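Side-chain contacts in APC3568 protein (Geobacillus stearothermophilus, PDB 1RFZ), which is of unknown function but may act as a phosphatidylglycerophosphatase, which removes the terminal phosphate of phosphatidylglycerophosphate: residues F7-N10 against N11-Q14; T26-K29 against I30-V34; Q87-R91 against R92-L96. All coordinates share one frame; numbering follows the deposited sequence.

How the contacts relate
The three contacts are all local, each joining side chains and backbone a few residues apart, and they follow one another along an all-helical chain. Contact 1 bridges helices 2-9 and 13-22, contact 2 is the first turns of helix 27-38, and contact 3 is the end of helix 86-92. Their centres lie about 23 Å (1 and 2), 30 Å (1 and 3) and 26 Å (2 and 3) apart, and none touches another within the chain. Contacts 2 and 3 sit on opposite sides of its centre. The four-chain assembly connects the outer two: Ile8 and Met9 pack on Ile89, a residue of contact 3, in a neighbouring subunit, whereas contact 2 is clear of other chains.

Contact 1: F7-N10 against N11-Q14; sequences FIMN and NLEQ
Met9 O and Leu12 N grip one water between them: it donates to Met9 O at 2.9 Å and accepts from Leu12 N at 2.6 Å. A second water does the same one residue further on, donating to Asn10 O at 3.0 Å and accepting from Glu13 N at 3.1 Å. Beside them, Asn11 N bonds directly to Ile8 O at 3.3 Å; the N-H points well at its acceptor, but the donor stands above the carbonyl plane, 64° out of it. These links span a helix-to-helix joint. Helix 2-9 ends as Asn10 leaves helical geometry, and helix 13-22 takes over almost at once, with a water bridging each of two carbonyl and N-H pairs three residues apart. The Asn11 side chain folds back over the end of the first helix. Its amide ND2 lies over one face of the Phe7 ring, 3.2 Å from Phe7 CD1, and donates to Phe7 O, although that bond is modelled too short for its length to be trusted. With Phe7 CG anti to its own N (chi1 172°), the ring stands where ND2 comes over its face, the amide plane turned 45° from it. On the buried side, the selenium SE of Met9, a selenomethionine, meets Leu12 CD1 at 4.2 Å. Leu12 CD2 lies against Ile8 O. This apolar side continues into the assembly, where Ile8 and Met9 pack on Ile89 and Leu12 on Pro85, both of a neighbouring subunit; within the chain, Leu12 also rests on Gln64 and Asn65 of helix 61-76.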
loop_
_atom_site.group_PDB
_atom_site.type_symbol
_atom_site.label_atom_id
_atom_site.label_comp_id
_atom_site.label_asym_id
_atom_site.label_seq_id
_atom_site.Cartn_x
_atom_site.Cartn_y
_atom_site.Cartn_z
ATOM N N PHE A 7 -8.794 -27.081 -2.863
ATOM C CA PHE A 7 -7.711 -27.889 -3.415
ATOM C C PHE A 7 -6.788 -27.039 -4.288
ATOM O O PHE A 7 -5.565 -27.101 -4.160
ATOM C CB PHE A 7 -8.252 -29.067 -4.241
ATOM C CG PHE A 7 -7.177 -29.815 -4.997
ATOM C CD1 PHE A 7 -6.266 -30.629 -4.324
ATOM C CD2 PHE A 7 -7.032 -29.649 -6.364
ATOM C CE1 PHE A 7 -5.225 -31.265 -4.994
ATOM C CE2 PHE A 7 -5.999 -30.275 -7.046
ATOM C CZ PHE A 7 -5.086 -31.091 -6.355
ATOM N N ILE A 8 -7.376 -26.241 -5.170
ATOM C CA ILE A 8 -6.592 -25.384 -6.045
ATOM C C ILE A 8 -5.761 -24.351 -5.284
ATOM O O ILE A 8 -4.564 -24.207 -5.529
ATOM C CB ILE A 8 -7.497 -24.644 -7.050
ATOM C CG1 ILE A 8 -8.277 -25.665 -7.889
ATOM C CG2 ILE A 8 -6.655 -23.751 -7.942
ATOM C CD1 ILE A 8 -9.143 -25.054 -8.976
HETATM N N MSE A 9 -6.389 -23.638 -4.355
HETATM C CA MSE A 9 -5.693 -22.608 -3.592
HETATM C C MSE A 9 -4.663 -23.105 -2.593
HETATM O O MSE A 9 -3.814 -22.337 -2.160
HETATM C CB MSE A 9 -6.697 -21.688 -2.887
HETATM C CG MSE A 9 -7.451 -20.746 -3.836
HETATM SE SE MSE A 9 -6.315 -19.819 -5.138
HETATM C CE MSE A 9 -6.722 -20.853 -6.697
ATOM N N ASN A 10 -4.724 -24.384 -2.236
ATOM C CA ASN A 10 -3.764 -24.955 -1.298
ATOM C C ASN A 10 -2.667 -25.730 -2.007
ATOM O O ASN A 10 -1.863 -26.402 -1.355
ATOM C CB ASN A 10 -4.455 -25.890 -0.319
ATOM C CG ASN A 10 -5.499 -25.191 0.513
ATOM O OD1 ASN A 10 -5.553 -23.960 0.573
ATOM N ND2 ASN A 10 -6.341 -25.978 1.174
ATOM N N ASN A 11 -2.621 -25.647 -3.337
ATOM C CA ASN A 11 -1.597 -26.375 -4.067
ATOM C C ASN A 11 -0.838 -25.592 -5.118
ATOM O O ASN A 11 -0.499 -26.120 -6.189
ATOM C CB ASN A 11 -2.213 -27.629 -4.649
ATOM C CG ASN A 11 -2.640 -28.584 -3.564
ATOM O OD1 ASN A 11 -1.802 -29.175 -2.876
ATOM N ND2 ASN A 11 -3.949 -28.719 -3.372
ATOM N N LEU A 12 -0.525 -24.345 -4.760
ATOM C CA LEU A 12 0.190 -23.429 -5.627
ATOM C C LEU A 12 1.686 -23.358 -5.379
ATOM O O LEU A 12 2.434 -23.000 -6.284
ATOM C CB LEU A 12 -0.394 -22.023 -5.493
ATOM C CG LEU A 12 -1.911 -21.850 -5.633
ATOM C CD1 LEU A 12 -2.199 -20.365 -5.617
ATOM C CD2 LEU A 12 -2.443 -22.489 -6.920
ATOM N N GLU A 13 2.135 -23.697 -4.172
ATOM C CA GLU A 13 3.560 -23.609 -3.865
ATOM C C GLU A 13 4.473 -24.392 -4.797
ATOM O O GLU A 13 5.424 -23.831 -5.340
ATOM C CB GLU A 13 3.847 -24.027 -2.432
ATOM C CG GLU A 13 5.170 -23.457 -1.945
ATOM C CD GLU A 13 5.564 -23.940 -0.567
ATOM O OE1 GLU A 13 4.660 -24.096 0.288
ATOM O OE2 GLU A 13 6.781 -24.145 -0.342
ATOM N N GLN A 14 4.209 -25.676 -5.002
ATOM C CA GLN A 14 5.072 -26.457 -5.884
ATOM C C GLN A 14 5.197 -25.859 -7.282
ATOM O O GLN A 14 6.300 -25.686 -7.798
ATOM C CB GLN A 14 4.564 -27.890 -6.002
ATOM C CG GLN A 14 5.296 -28.698 -7.053
ATOM C CD GLN A 14 4.762 -30.108 -7.147
ATOM O OE1 GLN A 14 4.880 -30.890 -6.203
ATOM N NE2 GLN A 14 4.158 -30.439 -8.281
HETATM O O HOH W 1 -1.084 -23.129 -2.525
HETATM O O HOH W 2 0.957 -25.413 -1.839
#

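Contact 2: T26-K29 against I30-V34; sequences TVEK and IAELV
This is intrahelical packing in the opening turns of helix 27-38, with Thr26 at the N-cap and each residue meeting those three or four places on. The Thr26 side chain makes no capping bond, but its carbonyl starts the helical pattern: Ile30 N donates to Thr26 O at 3.2 Å. Ala31 N reaches Val27 O at 2.9 Å. Leu33 N bonds only weakly to Lys29 O. Above this backbone, Lys29 and Glu32 lie side by side and point the same way. Glu32 OE2 sits 3.6 Å from Lys29 CB and also beside Lys29 CG, so a carboxylate oxygen of the glutamate rests on methylenes of the lysine, while the ammonium lies elsewhere. Lys29 NZ stays 6.6 Å from Glu32 OE2: the chain bends at chi3 (-70°) and carries the ammonium to Gly24 O, its hydrogen-bond partner in the link before the helix. Glu28 CG also comes near Glu32 OE2, at 3.9 Å, while the two carboxylates stay apart, their planes 73° from each other. On the inner face, Ile30 CG1 rests over Thr26 O at 3.3 Å. Around this turn, Ile30 reaches Val54 of helix 47-58, Ile152 of helix 145-163 and Ile129 of helix 129-134; Leu33 joins the latter two helices, and Glu28, Ala31 and Glu32 share Met47 at the start of helix 47-58.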
loop_
_atom_site.group_PDB
_atom_site.type_symbol
_atom_site.label_atom_id
_atom_site.label_comp_id
_atom_site.label_asym_id
_atom_site.label_seq_id
_atom_site.Cartn_x
_atom_site.Cartn_y
_atom_site.Cartn_z
ATOM N N THR A 26 16.513 -19.660 -8.701
ATOM C CA THR A 26 16.710 -20.693 -7.701
ATOM C C THR A 26 16.477 -20.122 -6.327
ATOM O O THR A 26 16.985 -19.050 -6.021
ATOM C CB THR A 26 18.160 -21.178 -7.726
ATOM O OG1 THR A 26 18.357 -22.008 -8.869
ATOM C CG2 THR A 26 18.501 -21.938 -6.469
ATOM N N VAL A 27 15.731 -20.832 -5.489
ATOM C CA VAL A 27 15.506 -20.374 -4.119
ATOM C C VAL A 27 16.830 -19.913 -3.516
ATOM O O VAL A 27 16.867 -18.979 -2.723
ATOM C CB VAL A 27 14.936 -21.513 -3.237
ATOM C CG1 VAL A 27 15.420 -21.371 -1.779
ATOM C CG2 VAL A 27 13.415 -21.510 -3.300
ATOM N N GLU A 28 17.909 -20.577 -3.915
ATOM C CA GLU A 28 19.255 -20.282 -3.430
ATOM C C GLU A 28 19.843 -18.948 -3.893
ATOM O O GLU A 28 20.505 -18.253 -3.128
ATOM C CB GLU A 28 20.205 -21.417 -3.842
ATOM C CG GLU A 28 21.666 -21.194 -3.498
ATOM C CD GLU A 28 22.162 -22.145 -2.423
ATOM O OE1 GLU A 28 22.160 -23.374 -2.660
ATOM O OE2 GLU A 28 22.547 -21.663 -1.337
ATOM N N LYS A 29 19.634 -18.606 -5.156
ATOM C CA LYS A 29 20.171 -17.353 -5.673
ATOM C C LYS A 29 19.395 -16.172 -5.081
ATOM O O LYS A 29 19.915 -15.048 -4.988
ATOM C CB LYS A 29 20.141 -17.349 -7.205
ATOM C CG LYS A 29 21.217 -18.262 -7.807
ATOM C CD LYS A 29 21.250 -18.242 -9.331
ATOM C CE LYS A 29 20.035 -18.921 -9.940
ATOM N NZ LYS A 29 20.192 -19.062 -11.419
ATOM N N ILE A 30 18.155 -16.445 -4.667
ATOM C CA ILE A 30 17.306 -15.454 -4.021
ATOM C C ILE A 30 17.886 -15.301 -2.617
ATOM O O ILE A 30 18.104 -14.185 -2.134
ATOM C CB ILE A 30 15.868 -15.944 -3.893
ATOM C CG1 ILE A 30 15.296 -16.261 -5.270
ATOM C CG2 ILE A 30 15.014 -14.863 -3.227
ATOM C CD1 ILE A 30 13.791 -16.535 -5.235
ATOM N N ALA A 31 18.132 -16.436 -1.968
ATOM C CA ALA A 31 18.712 -16.435 -0.634
ATOM C C ALA A 31 20.077 -15.771 -0.742
ATOM O O ALA A 31 20.598 -15.219 0.232
ATOM C CB ALA A 31 18.855 -17.870 -0.105
ATOM N N GLU A 32 20.664 -15.822 -1.933
ATOM C CA GLU A 32 21.960 -15.196 -2.126
ATOM C C GLU A 32 21.759 -13.692 -1.974
ATOM O O GLU A 32 22.619 -12.989 -1.450
ATOM C CB GLU A 32 22.532 -15.559 -3.501
ATOM C CG GLU A 32 22.979 -17.019 -3.584
ATOM C CD GLU A 32 23.669 -17.372 -4.890
ATOM O OE1 GLU A 32 24.711 -16.757 -5.202
ATOM O OE2 GLU A 32 23.173 -18.270 -5.604
ATOM N N LEU A 33 20.596 -13.216 -2.409
ATOM C CA LEU A 33 20.244 -11.807 -2.310
ATOM C C LEU A 33 19.989 -11.438 -0.854
ATOM O O LEU A 33 20.254 -10.311 -0.440
ATOM C CB LEU A 33 18.987 -11.528 -3.121
ATOM C CG LEU A 33 19.097 -11.712 -4.633
ATOM C CD1 LEU A 33 17.740 -11.483 -5.287
ATOM C CD2 LEU A 33 20.128 -10.739 -5.176
ATOM N N VAL A 34 19.470 -12.390 -0.082
ATOM C CA VAL A 34 19.191 -12.161 1.327
ATOM C C VAL A 34 20.478 -11.995 2.135
ATOM O O VAL A 34 20.531 -11.178 3.061
ATOM C CB VAL A 34 18.353 -13.305 1.943
ATOM C CG1 VAL A 34 17.927 -12.935 3.360
ATOM C CG2 VAL A 34 17.131 -13.566 1.106
#

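Contact 3: Q87-R91 against R92-L96; sequences QSIIR and RDEGL
Ile89 and Glu94 lie side by side and point the same way where helix 86-92 runs out. The methyl CG2 of Ile89 meets Glu94 OE2 at 3.7 Å and Glu94 CG at 3.8 Å, so the glutamate flanks this methyl with both its methylene and one carboxylate oxygen. This is a helix C-terminus ended by a residue in the left-handed region: Asp93 has a positive phi of 64°, and the chain then turns into the loop that leads to helix 99-109. The turn brings Glu94 back toward the helix it has just left. Its CG is wedged between backbone N and carbonyl carbon (chi1 49°), and the chain bends again at chi2, which lays the carboxyl end alongside Ile89. With an alanine here, Ile89 CG2 would probably lose its intrachain flank, the methylene and carboxylate of the glutamate. The same isoleucine, in a neighbouring subunit, takes the packing of Ile8 and Met9 of this chain. Behind the pair, backbone bonds fix the turn. Asp93 N donates to Ile89 O at 3.0 Å and only weakly to Ile90 O, while Arg92 N closes the last regular turn on Ser88 O, a carbonyl less securely placed in the model. Further out, Ser88 OG is held by Glu84 OE2 and Pro85 O, and Gln87 NE2 bonds to Ala77 O, which ties the helix to the loops before it. The Asp93 side chain touches Lys136 and Thr143, and Leu96 packs on Arg61 and His162 of two neighbouring subunits. Ile90 O, which receives the weak bond from Asp93 N, also accepts from Thr143 OG1.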
loop_
_atom_site.group_PDB
_atom_site.type_symbol
_atom_site.label_atom_id
_atom_site.label_comp_id
_atom_site.label_asym_id
_atom_site.label_seq_id
_atom_site.Cartn_x
_atom_site.Cartn_y
_atom_site.Cartn_z
ATOM N N GLN A 87 1.113 -5.748 -24.908
ATOM C CA GLN A 87 2.195 -6.577 -25.422
ATOM C C GLN A 87 3.532 -5.840 -25.460
ATOM O O GLN A 87 4.473 -6.175 -24.730
ATOM C CB GLN A 87 1.814 -7.067 -26.826
ATOM C CG GLN A 87 2.949 -7.624 -27.687
ATOM C CD GLN A 87 3.481 -8.960 -27.209
ATOM O OE1 GLN A 87 2.714 -9.877 -26.898
ATOM N NE2 GLN A 87 4.806 -9.084 -27.168
ATOM N N SER A 88 3.601 -4.830 -26.315
ATOM C CA SER A 88 4.804 -4.034 -26.491
ATOM C C SER A 88 5.278 -3.325 -25.215
ATOM O O SER A 88 6.470 -3.357 -24.888
ATOM C CB SER A 88 4.557 -3.022 -27.597
ATOM O OG SER A 88 3.324 -2.360 -27.367
ATOM N N ILE A 89 4.349 -2.690 -24.500
ATOM C CA ILE A 89 4.677 -1.983 -23.255
ATOM C C ILE A 89 5.399 -2.920 -22.275
ATOM O O ILE A 89 6.490 -2.613 -21.771
ATOM C CB ILE A 89 3.389 -1.446 -22.555
ATOM C CG1 ILE A 89 2.668 -0.442 -23.458
ATOM C CG2 ILE A 89 3.750 -0.787 -21.226
ATOM C CD1 ILE A 89 1.372 0.095 -22.873
ATOM N N ILE A 90 4.763 -4.062 -22.015
ATOM C CA ILE A 90 5.298 -5.071 -21.114
ATOM C C ILE A 90 6.555 -5.703 -21.684
ATOM O O ILE A 90 7.527 -5.911 -20.960
ATOM C CB ILE A 90 4.264 -6.188 -20.841
ATOM C CG1 ILE A 90 3.034 -5.589 -20.161
ATOM C CG2 ILE A 90 4.892 -7.285 -19.975
ATOM C CD1 ILE A 90 1.996 -6.607 -19.777
ATOM N N ARG A 91 6.543 -6.012 -22.980
ATOM C CA ARG A 91 7.718 -6.626 -23.568
ATOM C C ARG A 91 8.916 -5.690 -23.489
ATOM O O ARG A 91 10.037 -6.124 -23.202
ATOM C CB ARG A 91 7.475 -7.035 -25.012
ATOM C CG ARG A 91 8.581 -7.946 -25.492
ATOM C CD ARG A 91 8.152 -8.833 -26.631
ATOM N NE ARG A 91 9.167 -9.848 -26.894
ATOM C CZ ARG A 91 9.099 -10.740 -27.876
ATOM N NH1 ARG A 91 8.051 -10.746 -28.695
ATOM N NH2 ARG A 91 10.080 -11.619 -28.045
ATOM N N ARG A 92 8.669 -4.403 -23.721
ATOM C CA ARG A 92 9.728 -3.400 -23.672
ATOM C C ARG A 92 10.230 -3.144 -22.252
ATOM O O ARG A 92 11.407 -2.828 -22.057
ATOM C CB ARG A 92 9.242 -2.081 -24.283
ATOM C CG ARG A 92 8.817 -2.186 -25.740
ATOM C CD ARG A 92 9.934 -2.721 -26.619
ATOM N NE ARG A 92 9.459 -3.030 -27.964
ATOM C CZ ARG A 92 10.232 -3.496 -28.940
ATOM N NH1 ARG A 92 11.522 -3.706 -28.721
ATOM N NH2 ARG A 92 9.712 -3.759 -30.133
ATOM N N ASP A 93 9.347 -3.281 -21.264
ATOM C CA ASP A 93 9.732 -3.049 -19.874
ATOM C C ASP A 93 10.123 -1.581 -19.743
ATOM O O ASP A 93 11.280 -1.242 -19.445
ATOM C CB ASP A 93 10.914 -3.963 -19.486
ATOM C CG ASP A 93 11.369 -3.783 -18.030
ATOM O OD1 ASP A 93 10.497 -3.767 -17.129
ATOM O OD2 ASP A 93 12.601 -3.677 -17.791
ATOM N N GLU A 94 9.150 -0.706 -19.976
ATOM C CA GLU A 94 9.394 0.723 -19.894
ATOM C C GLU A 94 9.136 1.290 -18.496
ATOM O O GLU A 94 8.229 0.846 -17.782
ATOM C CB GLU A 94 8.554 1.447 -20.950
ATOM C CG GLU A 94 7.101 1.045 -20.962
ATOM C CD GLU A 94 6.201 2.183 -20.542
ATOM O OE1 GLU A 94 6.226 3.235 -21.220
ATOM O OE2 GLU A 94 5.476 2.027 -19.534
ATOM N N GLY A 95 9.959 2.272 -18.125
ATOM C CA GLY A 95 9.876 2.917 -16.823
ATOM C C GLY A 95 8.549 3.529 -16.409
ATOM O O GLY A 95 8.368 3.837 -15.233
ATOM N N LEU A 96 7.626 3.712 -17.350
ATOM C CA LEU A 96 6.327 4.290 -17.024
ATOM C C LEU A 96 5.304 3.230 -16.624
ATOM O O LEU A 96 4.217 3.564 -16.124
ATOM C CB LEU A 96 5.776 5.116 -18.194
ATOM C CG LEU A 96 6.356 6.509 -18.459
ATOM C CD1 LEU A 96 5.555 7.173 -19.569
ATOM C CD2 LEU A 96 6.303 7.361 -17.203
#